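PDB 2NLV: XisI protein-like from Anabaena variabilis, which is of unknown function but resembles XisI, which acts with XisF and XisH in site-specific recombination of cyanobacterial nitrogen-fixation genes. Local coordinates for residues I55-D63 against Q73-L84; V89-G97 against R104-A112. All coordinates share one frame; numbering follows the deposited sequence.

Interaction 1 of 2, residues I55-D63 against Q73-L84; sequences IYRCVIHFD and QNLTDRNPAEEL
I60 faces N74 as an antiparallel non-hydrogen-bonded pair and H61 faces Q73 as a hydrogen-bonded one, so the two strand segments pair at the open end of the beta hairpin formed by strands 53-65 and 68-74. V59 and I60 form a classic beta bulge opposite W44 of strand 41-47. The chain turns a corner at V59, whose carbonyl O takes L75 N at 2.8 Å in a nearly straight bond (170°).

Just before this corner, the Q73 side chain reaches back: bent at chi2, it brings NE2 within 2.9 Å of C58 O, the acceptor lying near the amide plane. L75 CD1 packs against the same carbonyl. In the conformer described, it also nears R57 NH2, and a water joins that nitrogen to L75 O. V59 CG1 meets T76 CG2 at 3.6 Å, the two side chains crossing at about a right angle.

Toward the helix, F62 CG stands anti to its carbonyl carbon (chi1 -66°), which carries the ring to L84 CD1, 3.6 Å from CE1, and to P80 CB. On the face it shares with Q73, H61 bonds D63 OD1 through NE2, while its ND1 pairs with Y56 OH of the second subunit.

The connection to helix 80-86 holds itself by an Asx turn at N74 and an ST turn at T76: N74 OD1 accepts T76 OG1 at 2.7 Å on a lone pair and T76 N from above the carbonyl plane.

Interaction 2 of 2, residues V89-G97 against R104-A112; sequences VPREDIVLG and RQYTDYGVA
G110 N gives its hydrogen to I94 O at 2.7 Å, almost on the line of the carbonyl bond but bent at the hydrogen (132°), joining the irregular C-terminal segment to the short strand 94-96, which ends in an inverse gamma turn centred on L96. The Y109 ring lies alongside I94, its CD1 near I94 CB, while its CD2 is 3.7 Å from L96 CD1. In the conformer described, R91 NH1 comes obliquely to CE1 of this ring at 3.3 Å, the planes 34° apart, and R91 NH2 forms a salt bridge with E82 OE2 of helix 80-86, which probably also hydrogen-bonds Y109 OH. D108 CB covers one ring face near the rim.

The extended R104 chain crosses V95 CG1 and makes weak bonds from NE to L96 O (3.0 Å) and from NH2 to G97 O; NH2 also bonds Q99 O, and G97 CA lies over one guanidinium face. With a leucine in place of R104 those donors are gone, and the turn centred on L96 would probably be held less firmly to 104-112.

Further out, T107 OG1 bonds R104 O and accepts Y109 N in an ST turn. A water buttresses both segments, accepting L96 N and donating to T107 OG1 and to G110 O, the last at 2.7 Å.

Interaction 1 is the more central, its centre about 5 Å from the centre of the chain, with seven of twelve touching residues buried; interaction 2 is centred about 14 Å out, with five of thirteen buried. They reach one sheet, in which strands 68-74 and 94-96 are parallel neighbours joined through helix 80-86 in a beta-alpha-beta crossover. Residues 55-63 and 73-84 pair as the bulged open end of a hairpin, with apolar packing onto the helix; 89-97 and 104-112 rely on one backbone bond, arginine-carbonyl contacts and bridging waters. A81 and E82 of the helix connect the two. Both contacts also touch the second subunit, interaction 2 through a bond from W49 of that subunit to G97 O.

Interaction 1 of 2, residues I55-D63 against Q73-L84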
loop_
_atom_site.group_PDB
_atom_site.type_symbol
_atom_site.label_atom_id
_atom_site.label_comp_id
_atom_site.label_asym_id
_atom_site.label_seq_id
_atom_site.Cartn_x
_atom_site.Cartn_y
_atom_site.Cartn_z
ATOM N N ILE A 55 -3.972 -14.406 -1.591
ATOM C CA ILE A 55 -2.634 -13.780 -1.607
ATOM C C ILE A 55 -2.840 -12.283 -1.506
ATOM O O ILE A 55 -3.482 -11.653 -2.317
ATOM C CB ILE A 55 -1.835 -14.142 -2.865
ATOM C CG1 ILE A 55 -1.696 -15.670 -3.049
ATOM C CG2 ILE A 55 -0.464 -13.493 -2.835
ATOM C CD1 ILE A 55 -1.081 -16.406 -1.900
ATOM N N TYR A 56 -2.323 -11.737 -0.428
ATOM C CA TYR A 56 -2.411 -10.309 -0.198
ATOM C C TYR A 56 -1.231 -9.926 0.668
ATOM O O TYR A 56 -1.276 -10.027 1.901
ATOM C CB TYR A 56 -3.788 -9.926 0.468
ATOM C CG TYR A 56 -3.958 -8.451 0.566
ATOM C CD1 TYR A 56 -4.398 -7.694 -0.512
ATOM C CD2 TYR A 56 -3.696 -7.784 1.750
ATOM C CE1 TYR A 56 -4.433 -6.338 -0.441
ATOM C CE2 TYR A 56 -3.743 -6.397 1.803
ATOM C CZ TYR A 56 -4.094 -5.686 0.724
ATOM O OH TYR A 56 -4.086 -4.315 0.783
ATOM N N ARG A 57 -0.183 -9.409 0.049
ATOM C CA ARG A 57 1.029 -9.181 0.793
ATOM C C ARG A 57 1.837 -8.101 0.169
ATOM O O ARG A 57 1.893 -7.967 -1.030
ATOM C CB ARG A 57 1.838 -10.456 0.877
ATOM C CG ARG A 57 2.165 -11.022 -0.439
ATOM C CD ARG A 57 2.643 -12.451 -0.308
ATOM N NE ARG A 57 3.987 -12.517 0.257
ATOM C CZ ARG A 57 5.126 -12.521 -0.451
ATOM N NH1 ARG A 57 5.141 -12.420 -1.780
ATOM N NH2 ARG A 57 6.285 -12.597 0.187
ATOM N N CYS A 58 2.443 -7.331 1.027
ATOM C CA CYS A 58 3.347 -6.306 0.630
ATOM C C CYS A 58 4.762 -6.829 0.747
ATOM O O CYS A 58 5.181 -7.180 1.833
ATOM C CB CYS A 58 3.149 -5.060 1.463
ATOM S SG CYS A 58 4.324 -3.750 0.908
ATOM N N VAL A 59 5.461 -6.895 -0.381
ATOM C CA VAL A 59 6.811 -7.420 -0.403
ATOM C C VAL A 59 7.838 -6.383 0.067
ATOM O O VAL A 59 8.678 -6.678 0.846
ATOM C CB VAL A 59 7.188 -7.969 -1.767
ATOM C CG1 VAL A 59 8.594 -8.617 -1.692
ATOM C CG2 VAL A 59 6.086 -8.960 -2.260
ATOM N N ILE A 60 7.752 -5.165 -0.447
ATOM C CA ILE A 60 8.535 -4.033 0.063
ATOM C C ILE A 60 7.681 -2.790 0.088
ATOM O O ILE A 60 6.817 -2.572 -0.756
ATOM C CB ILE A 60 9.777 -3.706 -0.774
ATOM C CG1 ILE A 60 10.699 -4.913 -0.883
ATOM C CG2 ILE A 60 10.530 -2.496 -0.145
ATOM C CD1 ILE A 60 11.907 -4.675 -1.737
ATOM N N HIS A 61 7.964 -1.959 1.080
ATOM C CA HIS A 61 7.289 -0.659 1.226
ATOM C C HIS A 61 8.333 0.368 1.652
ATOM O O HIS A 61 9.044 0.165 2.642
ATOM C CB HIS A 61 6.209 -0.808 2.281
ATOM C CG HIS A 61 5.418 0.419 2.622
ATOM N ND1 HIS A 61 4.202 0.310 3.242
ATOM C CD2 HIS A 61 5.638 1.757 2.479
ATOM C CE1 HIS A 61 3.687 1.513 3.455
ATOM N NE2 HIS A 61 4.543 2.416 3.022
ATOM N N PHE A 62 8.417 1.478 0.901
ATOM C CA PHE A 62 9.184 2.677 1.268
ATOM C C PHE A 62 8.279 3.871 1.420
ATOM O O PHE A 62 7.410 4.076 0.565
ATOM C CB PHE A 62 10.163 3.027 0.183
ATOM C CG PHE A 62 11.248 2.051 -0.023
ATOM C CD1 PHE A 62 12.348 2.036 0.821
ATOM C CD2 PHE A 62 11.253 1.272 -1.166
ATOM C CE1 PHE A 62 13.434 1.157 0.553
ATOM C CE2 PHE A 62 12.327 0.406 -1.426
ATOM C CZ PHE A 62 13.373 0.386 -0.556
ATOM N N ASP A 63 8.495 4.676 2.442
ATOM C CA ASP A 63 7.937 6.032 2.509
ATOM C C ASP A 63 9.061 7.038 2.376
ATOM O O ASP A 63 10.199 6.712 2.624
ATOM C CB ASP A 63 7.203 6.261 3.793
ATOM C CG ASP A 63 6.046 5.278 3.986
ATOM O OD1 ASP A 63 5.229 5.145 3.039
ATOM O OD2 ASP A 63 5.970 4.697 5.078
ATOM N N GLN A 73 8.866 -2.360 5.160
ATOM C CA GLN A 73 8.594 -3.788 4.994
ATOM C C GLN A 73 9.578 -4.310 3.978
ATOM O O GLN A 73 9.869 -3.647 2.977
ATOM C CB GLN A 73 7.166 -3.969 4.467
ATOM C CG GLN A 73 6.730 -5.366 4.016
ATOM C CD GLN A 73 6.079 -6.086 5.087
ATOM O OE1 GLN A 73 6.444 -5.973 6.249
ATOM N NE2 GLN A 73 5.072 -6.873 4.701
ATOM N N ASN A 74 10.135 -5.522 4.200
ATOM C CA ASN A 74 10.992 -6.210 3.255
ATOM C C ASN A 74 10.882 -7.691 3.489
ATOM O O ASN A 74 11.461 -8.229 4.436
ATOM C CB ASN A 74 12.442 -5.818 3.414
ATOM C CG ASN A 74 13.331 -6.620 2.512
ATOM O OD1 ASN A 74 12.926 -7.050 1.433
ATOM N ND2 ASN A 74 14.594 -6.763 2.930
ATOM N N LEU A 75 10.106 -8.354 2.626
ATOM C CA LEU A 75 9.986 -9.835 2.690
ATOM C C LEU A 75 10.967 -10.541 1.814
ATOM O O LEU A 75 10.915 -11.764 1.716
ATOM C CB LEU A 75 8.550 -10.244 2.329
ATOM C CG LEU A 75 7.434 -9.593 3.117
ATOM C CD1 LEU A 75 5.994 -10.133 2.784
ATOM C CD2 LEU A 75 7.721 -9.704 4.595
ATOM N N THR A 76 11.857 -9.866 1.134
ATOM C CA THR A 76 12.865 -10.511 0.301
ATOM C C THR A 76 14.095 -10.875 1.135
ATOM O O THR A 76 14.201 -10.520 2.293
ATOM C CB THR A 76 13.329 -9.582 -0.809
ATOM O OG1 THR A 76 14.248 -8.614 -0.272
ATOM C CG2 THR A 76 12.149 -8.870 -1.501
ATOM N N ASP A 77 15.024 -11.598 0.547
ATOM C CA ASP A 77 16.278 -11.827 1.267
ATOM C C ASP A 77 17.357 -10.877 0.759
ATOM O O ASP A 77 18.549 -11.125 0.997
ATOM C CB ASP A 77 16.709 -13.309 1.264
ATOM C CG ASP A 77 16.835 -13.857 -0.093
ATOM O OD1 ASP A 77 16.809 -13.057 -1.054
ATOM O OD2 ASP A 77 16.980 -15.112 -0.194
ATOM N N ARG A 78 16.952 -9.830 -0.005
ATOM C CA ARG A 78 17.808 -8.678 -0.427
ATOM C C ARG A 78 17.884 -7.649 0.746
ATOM O O ARG A 78 17.156 -7.739 1.725
ATOM C CB ARG A 78 17.327 -7.964 -1.747
ATOM C CG ARG A 78 17.826 -8.565 -3.113
ATOM C CD ARG A 78 17.111 -8.109 -4.382
ATOM N NE ARG A 78 17.409 -6.733 -4.784
ATOM C CZ ARG A 78 16.902 -6.102 -5.862
ATOM N NH1 ARG A 78 16.034 -6.681 -6.723
ATOM N NH2 ARG A 78 17.280 -4.864 -6.106
ATOM N N ASN A 79 18.812 -6.716 0.606
ATOM C CA ASN A 79 19.042 -5.606 1.538
ATOM C C ASN A 79 18.797 -4.293 0.830
ATOM O O ASN A 79 19.745 -3.674 0.327
ATOM C CB ASN A 79 20.486 -5.698 2.053
ATOM C CG ASN A 79 20.724 -4.837 3.245
ATOM O OD1 ASN A 79 20.197 -3.730 3.348
ATOM N ND2 ASN A 79 21.581 -5.328 4.150
ATOM N N PRO A 80 17.504 -3.875 0.715
ATOM C CA PRO A 80 17.198 -2.631 0.001
ATOM C C PRO A 80 17.852 -1.415 0.561
ATOM O O PRO A 80 18.195 -0.493 -0.176
ATOM C CB PRO A 80 15.687 -2.521 0.083
ATOM C CG PRO A 80 15.231 -3.674 0.840
ATOM C CD PRO A 80 16.319 -4.595 1.200
ATOM N N ALA A 81 18.108 -1.374 1.868
ATOM C CA ALA A 81 18.828 -0.249 2.444
ATOM C C ALA A 81 20.230 -0.106 1.874
ATOM O O ALA A 81 20.610 0.991 1.459
ATOM C CB ALA A 81 18.858 -0.315 3.957
ATOM N N GLU A 82 20.979 -1.209 1.813
ATOM C CA GLU A 82 22.269 -1.176 1.211
ATOM C C GLU A 82 22.249 -0.865 -0.257
ATOM O O GLU A 82 23.166 -0.247 -0.787
ATOM C CB GLU A 82 22.993 -2.506 1.459
ATOM C CG GLU A 82 23.682 -2.542 2.798
ATOM C CD GLU A 82 24.544 -1.292 3.136
ATOM O OE1 GLU A 82 25.602 -1.075 2.484
ATOM O OE2 GLU A 82 24.173 -0.510 4.070
ATOM N N GLU A 83 21.189 -1.285 -0.945
ATOM C CA GLU A 83 21.091 -0.959 -2.329
ATOM C C GLU A 83 20.906 0.539 -2.544
ATOM O O GLU A 83 21.512 1.148 -3.426
ATOM C CB GLU A 83 19.968 -1.782 -2.983
ATOM C CG GLU A 83 20.350 -3.244 -2.997
ATOM C CD GLU A 83 19.238 -4.188 -3.287
ATOM O OE1 GLU A 83 18.063 -3.771 -3.298
ATOM O OE2 GLU A 83 19.533 -5.365 -3.525
ATOM N N LEU A 84 20.061 1.159 -1.731
ATOM C CA LEU A 84 19.903 2.604 -1.785
ATOM C C LEU A 84 21.192 3.330 -1.520
ATOM O O LEU A 84 21.523 4.320 -2.160
ATOM C CB LEU A 84 18.799 3.089 -0.833
ATOM C CG LEU A 84 17.385 2.660 -1.209
ATOM C CD1 LEU A 84 16.532 2.977 -0.011
ATOM C CD2 LEU A 84 16.872 3.382 -2.471
HETATM O O HOH W 1 9.280 -12.657 -0.490
#

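Interaction 2 of 2, residues V89-G97 against R104-A112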
loop_
_atom_site.group_PDB
_atom_site.type_symbol
_atom_site.label_atom_id
_atom_site.label_comp_id
_atom_site.label_asym_id
_atom_site.label_seq_id
_atom_site.Cartn_x
_atom_site.Cartn_y
_atom_site.Cartn_z
ATOM N N VAL A 89 22.272 7.168 -1.692
ATOM C CA VAL A 89 21.526 7.652 -0.550
ATOM C C VAL A 89 22.392 7.623 0.703
ATOM O O VAL A 89 22.881 6.560 1.044
ATOM C CB VAL A 89 20.199 6.892 -0.337
ATOM C CG1 VAL A 89 19.416 7.479 0.863
ATOM C CG2 VAL A 89 19.341 6.990 -1.595
ATOM N N PRO A 90 22.531 8.778 1.399
ATOM C CA PRO A 90 23.288 8.682 2.678
ATOM C C PRO A 90 22.656 7.707 3.670
ATOM O O PRO A 90 21.428 7.706 3.811
ATOM C CB PRO A 90 23.214 10.124 3.229
ATOM C CG PRO A 90 22.763 10.956 2.109
ATOM C CD PRO A 90 21.994 10.131 1.162
ATOM N N ARG A 91 23.443 6.967 4.433
ATOM C CA ARG A 91 22.891 6.080 5.499
ATOM C C ARG A 91 22.029 6.816 6.442
ATOM O O ARG A 91 20.979 6.363 6.912
ATOM C CB ARG A 91 24.053 5.519 6.278
ATOM C CG ARG A 91 24.718 4.497 5.483
ATOM C CD ARG A 91 26.074 4.087 5.997
ATOM N NE ARG A 91 26.531 2.967 5.198
ATOM C CZ ARG A 91 25.970 1.759 5.236
ATOM N NH1 ARG A 91 24.965 1.477 6.066
ATOM N NH2 ARG A 91 26.432 0.821 4.437
ATOM N N GLU A 92 22.459 7.997 6.761
ATOM C CA GLU A 92 21.701 8.770 7.737
ATOM C C GLU A 92 20.291 9.224 7.265
ATOM O O GLU A 92 19.450 9.665 8.059
ATOM C CB GLU A 92 22.534 9.957 8.236
ATOM C CG GLU A 92 22.925 10.919 7.175
ATOM C CD GLU A 92 24.307 10.608 6.529
ATOM O OE1 GLU A 92 24.884 9.427 6.457
ATOM O OE2 GLU A 92 24.857 11.645 6.077
ATOM N N ASP A 93 20.040 9.119 5.949
ATOM C CA ASP A 93 18.757 9.471 5.374
ATOM C C ASP A 93 17.874 8.261 5.075
ATOM O O ASP A 93 16.859 8.397 4.388
ATOM C CB ASP A 93 18.882 10.277 4.090
ATOM C CG ASP A 93 19.239 11.728 4.322
ATOM O OD1 ASP A 93 19.319 12.146 5.495
ATOM O OD2 ASP A 93 19.419 12.469 3.331
ATOM N N ILE A 94 18.262 7.113 5.615
ATOM C CA ILE A 94 17.429 5.903 5.600
ATOM C C ILE A 94 16.997 5.578 7.021
ATOM O O ILE A 94 17.831 5.599 7.925
ATOM C CB ILE A 94 18.206 4.754 4.958
ATOM C CG1 ILE A 94 18.454 5.091 3.498
ATOM C CG2 ILE A 94 17.362 3.480 5.007
ATOM C CD1 ILE A 94 19.567 4.232 2.869
ATOM N N VAL A 95 15.722 5.360 7.236
ATOM C CA VAL A 95 15.205 4.969 8.537
ATOM C C VAL A 95 14.663 3.580 8.440
ATOM O O VAL A 95 13.790 3.315 7.564
ATOM C CB VAL A 95 14.160 5.968 9.071
ATOM C CG1 VAL A 95 13.617 5.537 10.481
ATOM C CG2 VAL A 95 14.724 7.419 9.130
ATOM N N LEU A 96 15.092 2.670 9.313
ATOM C CA LEU A 96 14.560 1.326 9.334
ATOM C C LEU A 96 13.270 1.266 10.123
ATOM O O LEU A 96 13.251 0.942 11.306
ATOM C CB LEU A 96 15.609 0.365 9.859
ATOM C CG LEU A 96 16.891 0.266 9.037
ATOM C CD1 LEU A 96 17.788 -0.835 9.664
ATOM C CD2 LEU A 96 16.600 -0.072 7.582
ATOM N N GLY A 97 12.181 1.660 9.489
ATOM C CA GLY A 97 10.854 1.648 10.099
ATOM C C GLY A 97 10.441 0.254 10.515
ATOM O O GLY A 97 9.734 0.086 11.513
ATOM N N ARG A 104 16.850 2.318 16.410
ATOM C CA ARG A 104 17.230 2.965 15.155
ATOM C C ARG A 104 18.480 3.791 15.248
ATOM O O ARG A 104 19.321 3.786 14.303
ATOM C CB ARG A 104 16.075 3.796 14.565
ATOM C CG ARG A 104 14.918 2.904 14.139
ATOM C CD ARG A 104 13.781 3.712 13.712
ATOM N NE ARG A 104 12.611 2.871 13.535
ATOM C CZ ARG A 104 11.385 3.291 13.678
ATOM N NH1 ARG A 104 11.092 4.549 13.954
ATOM N NH2 ARG A 104 10.413 2.426 13.602
ATOM N N GLN A 105 18.672 4.487 16.353
ATOM C CA GLN A 105 19.881 5.307 16.533
ATOM C C GLN A 105 21.121 4.452 16.663
ATOM O O GLN A 105 22.223 4.987 16.654
ATOM C CB GLN A 105 19.769 6.316 17.660
ATOM C CG GLN A 105 19.810 5.724 19.016
ATOM C CD GLN A 105 19.827 6.768 20.095
ATOM O OE1 GLN A 105 20.732 7.631 20.163
ATOM N NE2 GLN A 105 18.846 6.666 20.993
ATOM N N TYR A 106 20.945 3.142 16.816
ATOM C CA TYR A 106 22.035 2.193 17.010
ATOM C C TYR A 106 22.191 1.291 15.777
ATOM O O TYR A 106 22.931 0.320 15.838
ATOM C CB TYR A 106 21.765 1.370 18.306
ATOM C CG TYR A 106 21.655 2.316 19.503
ATOM C CD1 TYR A 106 22.710 3.153 19.860
ATOM C CD2 TYR A 106 20.479 2.432 20.221
ATOM C CE1 TYR A 106 22.635 4.025 20.973
ATOM C CE2 TYR A 106 20.360 3.350 21.331
ATOM C CZ TYR A 106 21.455 4.138 21.671
ATOM O OH TYR A 106 21.372 5.054 22.733
ATOM N N THR A 107 21.467 1.565 14.712
ATOM C CA THR A 107 21.628 0.884 13.430
ATOM C C THR A 107 22.707 1.575 12.607
ATOM O O THR A 107 23.216 2.653 12.921
ATOM C CB THR A 107 20.283 0.867 12.629
ATOM O OG1 THR A 107 19.921 2.206 12.215
ATOM C CG2 THR A 107 19.222 0.221 13.421
ATOM N N ASP A 108 22.946 0.972 11.437
ATOM C CA ASP A 108 23.855 1.552 10.476
ATOM C C ASP A 108 23.277 2.767 9.749
ATOM O O ASP A 108 24.008 3.501 9.041
ATOM C CB ASP A 108 24.321 0.472 9.470
ATOM C CG ASP A 108 25.314 -0.513 10.056
ATOM O OD1 ASP A 108 26.041 -0.166 10.992
ATOM O OD2 ASP A 108 25.366 -1.650 9.525
ATOM N N TYR A 109 21.979 3.007 9.923
ATOM C CA TYR A 109 21.275 4.012 9.131
ATOM C C TYR A 109 20.899 5.197 9.982
ATOM O O TYR A 109 21.764 5.688 10.721
ATOM C CB TYR A 109 20.106 3.345 8.420
ATOM C CG TYR A 109 20.615 2.189 7.616
ATOM C CD1 TYR A 109 21.157 2.404 6.331
ATOM C CD2 TYR A 109 20.633 0.882 8.145
ATOM C CE1 TYR A 109 21.681 1.347 5.615
ATOM C CE2 TYR A 109 21.144 -0.191 7.389
ATOM C CZ TYR A 109 21.668 0.080 6.144
ATOM O OH TYR A 109 22.264 -0.953 5.398
ATOM N N GLY A 110 19.662 5.694 9.900
ATOM C CA GLY A 110 19.302 6.961 10.480
ATOM C C GLY A 110 18.064 6.944 11.326
ATOM O O GLY A 110 17.469 5.896 11.567
ATOM N N VAL A 111 17.696 8.129 11.796
ATOM C CA VAL A 111 16.502 8.293 12.599
ATOM C C VAL A 111 15.715 9.434 12.005
ATOM O O VAL A 111 16.219 10.187 11.188
ATOM C CB VAL A 111 16.838 8.617 14.054
ATOM C CG1 VAL A 111 17.556 7.427 14.685
ATOM C CG2 VAL A 111 17.654 9.927 14.169
ATOM N N ALA A 112 14.484 9.621 12.438
ATOM C CA ALA A 112 13.720 10.826 12.040
ATOM C C ALA A 112 14.507 12.139 12.442
ATOM O O ALA A 112 14.741 13.106 11.713
ATOM C CB ALA A 112 12.282 10.701 12.702
ATOM O OXT ALA A 112 15.090 12.294 13.503
HETATM O O HOH W 2 19.718 10.194 11.183
HETATM O O HOH W 3 17.272 3.225 11.139
#